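Local structure of EDD domain protein, DegV family (Ruminococcus gnavus, 3JR7) at residues A[152-157]-A[161-166]. The protein is of unknown function, though as a member of the DegV family it probably binds a lipid such as a fatty acid. Numbering follows the deposited sequence.
Sequences QCEKAG and EEVVES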
loop_
_atom_site.group_PDB
_atom_site.type_symbol
_atom_site.label_atom_id
_atom_site.label_comp_id
_atom_site.label_asym_id
_atom_site.label_seq_id
_atom_site.Cartn_x
_atom_site.Cartn_y
_atom_site.Cartn_z
ATOM N N GLN A 152 -5.045 -11.472 11.738
ATOM C CA GLN A 152 -4.935 -11.456 13.200
ATOM C C GLN A 152 -6.325 -11.572 13.832
ATOM O O GLN A 152 -6.549 -12.422 14.704
ATOM C CB GLN A 152 -4.195 -10.192 13.672
ATOM C CG GLN A 152 -4.025 -10.094 15.208
ATOM C CD GLN A 152 -3.597 -8.693 15.679
ATOM O OE1 GLN A 152 -3.366 -7.780 14.882
ATOM N NE2 GLN A 152 -3.520 -8.522 16.975
ATOM N N CYS A 153 -7.276 -10.780 13.349
ATOM C CA CYS A 153 -8.669 -10.859 13.824
ATOM C C CYS A 153 -9.289 -12.240 13.609
ATOM O O CYS A 153 -9.948 -12.796 14.511
ATOM C CB CYS A 153 -9.504 -9.826 13.126
ATOM S SG CYS A 153 -8.999 -8.152 13.562
ATOM N N GLU A 154 -9.087 -12.790 12.419
ATOM C CA GLU A 154 -9.583 -14.150 12.106
ATOM C C GLU A 154 -8.985 -15.177 13.081
ATOM O O GLU A 154 -9.709 -15.996 13.625
ATOM C CB GLU A 154 -9.292 -14.544 10.666
ATOM C CG GLU A 154 -10.331 -14.011 9.619
ATOM C CD GLU A 154 -11.661 -14.777 9.614
ATOM O OE1 GLU A 154 -11.713 -15.890 10.182
ATOM O OE2 GLU A 154 -12.670 -14.269 9.038
ATOM N N LYS A 155 -7.686 -15.055 13.356
ATOM C CA LYS A 155 -7.013 -15.949 14.268
ATOM C C LYS A 155 -7.552 -15.811 15.701
ATOM O O LYS A 155 -7.647 -16.815 16.424
ATOM C CB LYS A 155 -5.498 -15.716 14.209
ATOM C CG LYS A 155 -4.720 -16.466 15.240
ATOM C CD LYS A 155 -3.224 -16.570 14.913
ATOM C CE LYS A 155 -2.482 -17.268 16.072
ATOM N NZ LYS A 155 -1.056 -17.589 15.727
ATOM N N ALA A 156 -7.949 -14.601 16.091
ATOM C CA ALA A 156 -8.593 -14.392 17.389
ATOM C C ALA A 156 -10.024 -14.967 17.463
ATOM O O ALA A 156 -10.637 -14.909 18.523
ATOM C CB ALA A 156 -8.579 -12.933 17.773
ATOM N N GLY A 157 -10.567 -15.505 16.370
ATOM C CA GLY A 157 -11.929 -16.053 16.377
ATOM C C GLY A 157 -13.072 -15.046 16.239
ATOM O O GLY A 157 -14.181 -15.322 16.635
ATOM N N GLU A 161 -18.455 -9.742 10.914
ATOM C CA GLU A 161 -18.691 -8.327 11.212
ATOM C C GLU A 161 -17.735 -7.768 12.246
ATOM O O GLU A 161 -17.414 -6.600 12.157
ATOM C CB GLU A 161 -20.124 -8.056 11.611
ATOM C CG GLU A 161 -21.094 -8.460 10.500
ATOM C CD GLU A 161 -21.250 -7.368 9.462
ATOM O OE1 GLU A 161 -21.380 -6.144 9.805
ATOM O OE2 GLU A 161 -21.277 -7.735 8.275
ATOM N N GLU A 162 -17.296 -8.579 13.207
ATOM C CA GLU A 162 -16.266 -8.142 14.154
ATOM C C GLU A 162 -14.912 -7.861 13.479
ATOM O O GLU A 162 -14.240 -6.866 13.792
ATOM C CB GLU A 162 -16.073 -9.113 15.319
ATOM C CG GLU A 162 -17.193 -9.049 16.380
ATOM C CD GLU A 162 -17.262 -10.272 17.293
ATOM O OE1 GLU A 162 -16.596 -11.276 16.984
ATOM O OE2 GLU A 162 -18.011 -10.238 18.318
ATOM N N VAL A 163 -14.533 -8.710 12.546
ATOM C CA VAL A 163 -13.315 -8.477 11.785
ATOM C C VAL A 163 -13.471 -7.151 11.018
ATOM O O VAL A 163 -12.560 -6.308 11.028
ATOM C CB VAL A 163 -13.008 -9.623 10.798
ATOM C CG1 VAL A 163 -11.775 -9.257 9.885
ATOM C CG2 VAL A 163 -12.812 -10.997 11.516
ATOM N N VAL A 164 -14.601 -6.950 10.357
ATOM C CA VAL A 164 -14.841 -5.682 9.600
ATOM C C VAL A 164 -14.702 -4.459 10.525
ATOM O O VAL A 164 -13.956 -3.485 10.215
ATOM C CB VAL A 164 -16.217 -5.694 8.882
ATOM C CG1 VAL A 164 -16.577 -4.325 8.341
ATOM C CG2 VAL A 164 -16.210 -6.739 7.720
ATOM N N GLU A 165 -15.389 -4.496 11.679
ATOM C CA GLU A 165 -15.266 -3.390 12.619
ATOM C C GLU A 165 -13.828 -3.181 13.097
ATOM O O GLU A 165 -13.358 -2.026 13.134
ATOM C CB GLU A 165 -16.226 -3.559 13.802
ATOM C CG GLU A 165 -16.099 -2.458 14.875
ATOM C CD GLU A 165 -17.137 -2.562 16.010
ATOM O OE1 GLU A 165 -17.585 -3.680 16.281
ATOM O OE2 GLU A 165 -17.447 -1.545 16.664
ATOM N N SER A 166 -13.134 -4.252 13.499
ATOM C CA SER A 166 -11.771 -4.116 14.052
ATOM C C SER A 166 -10.798 -3.581 13.018
ATOM O O SER A 166 -9.916 -2.765 13.335
ATOM C CB SER A 166 -11.207 -5.425 14.619
ATOM O OG SER A 166 -12.087 -5.899 15.616
#
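C153 and V163 face each other where two consecutive helices pass close together, their CA atoms 5.6 Å apart. The fork of V163 straddles the CB of C153, with CG2 at 3.9 Å and CG1 at 4.0 Å from it; a beta-branched residue suits this place because its two methyls sit about equally close to one CB while CG2 also meets E154. The sulfur of C153 turns toward the next turn of the facing helix: with SG set anti to its own carbonyl carbon (chi1 -65°), it rests 3.7 Å from the CB of S166. Compact residues such as cysteine and serine let the backbones come this near. S166 can lie against an apolar surface because its hydroxyl is folded back on its own helix, OG donating to E162 O over 3.0 Å from above the carbonyl plane, while S166 N reaches the same oxygen from the other face. The arrangement is a helical hairpin: helix 141-155 ends in a Schellman motif, where G157 adopts a positive phi of 81° and its N bonds to E154 O, and the chain turns back into helix 160-173. Glycine fits here, as a CB would press on A156 O. M158, in the connecting loop, packs on C153, V163 and S166. Along the edge of the interface runs E154, bent at chi2 (-76°), crossing V163 at roughly a right angle with OE2 4.1 Å from CG2. OE2 of this buried glutamate makes a salt bridge to R98 and a hydrogen bond with the Y100 hydroxyl, tying helix 141-155 to strand 98-103.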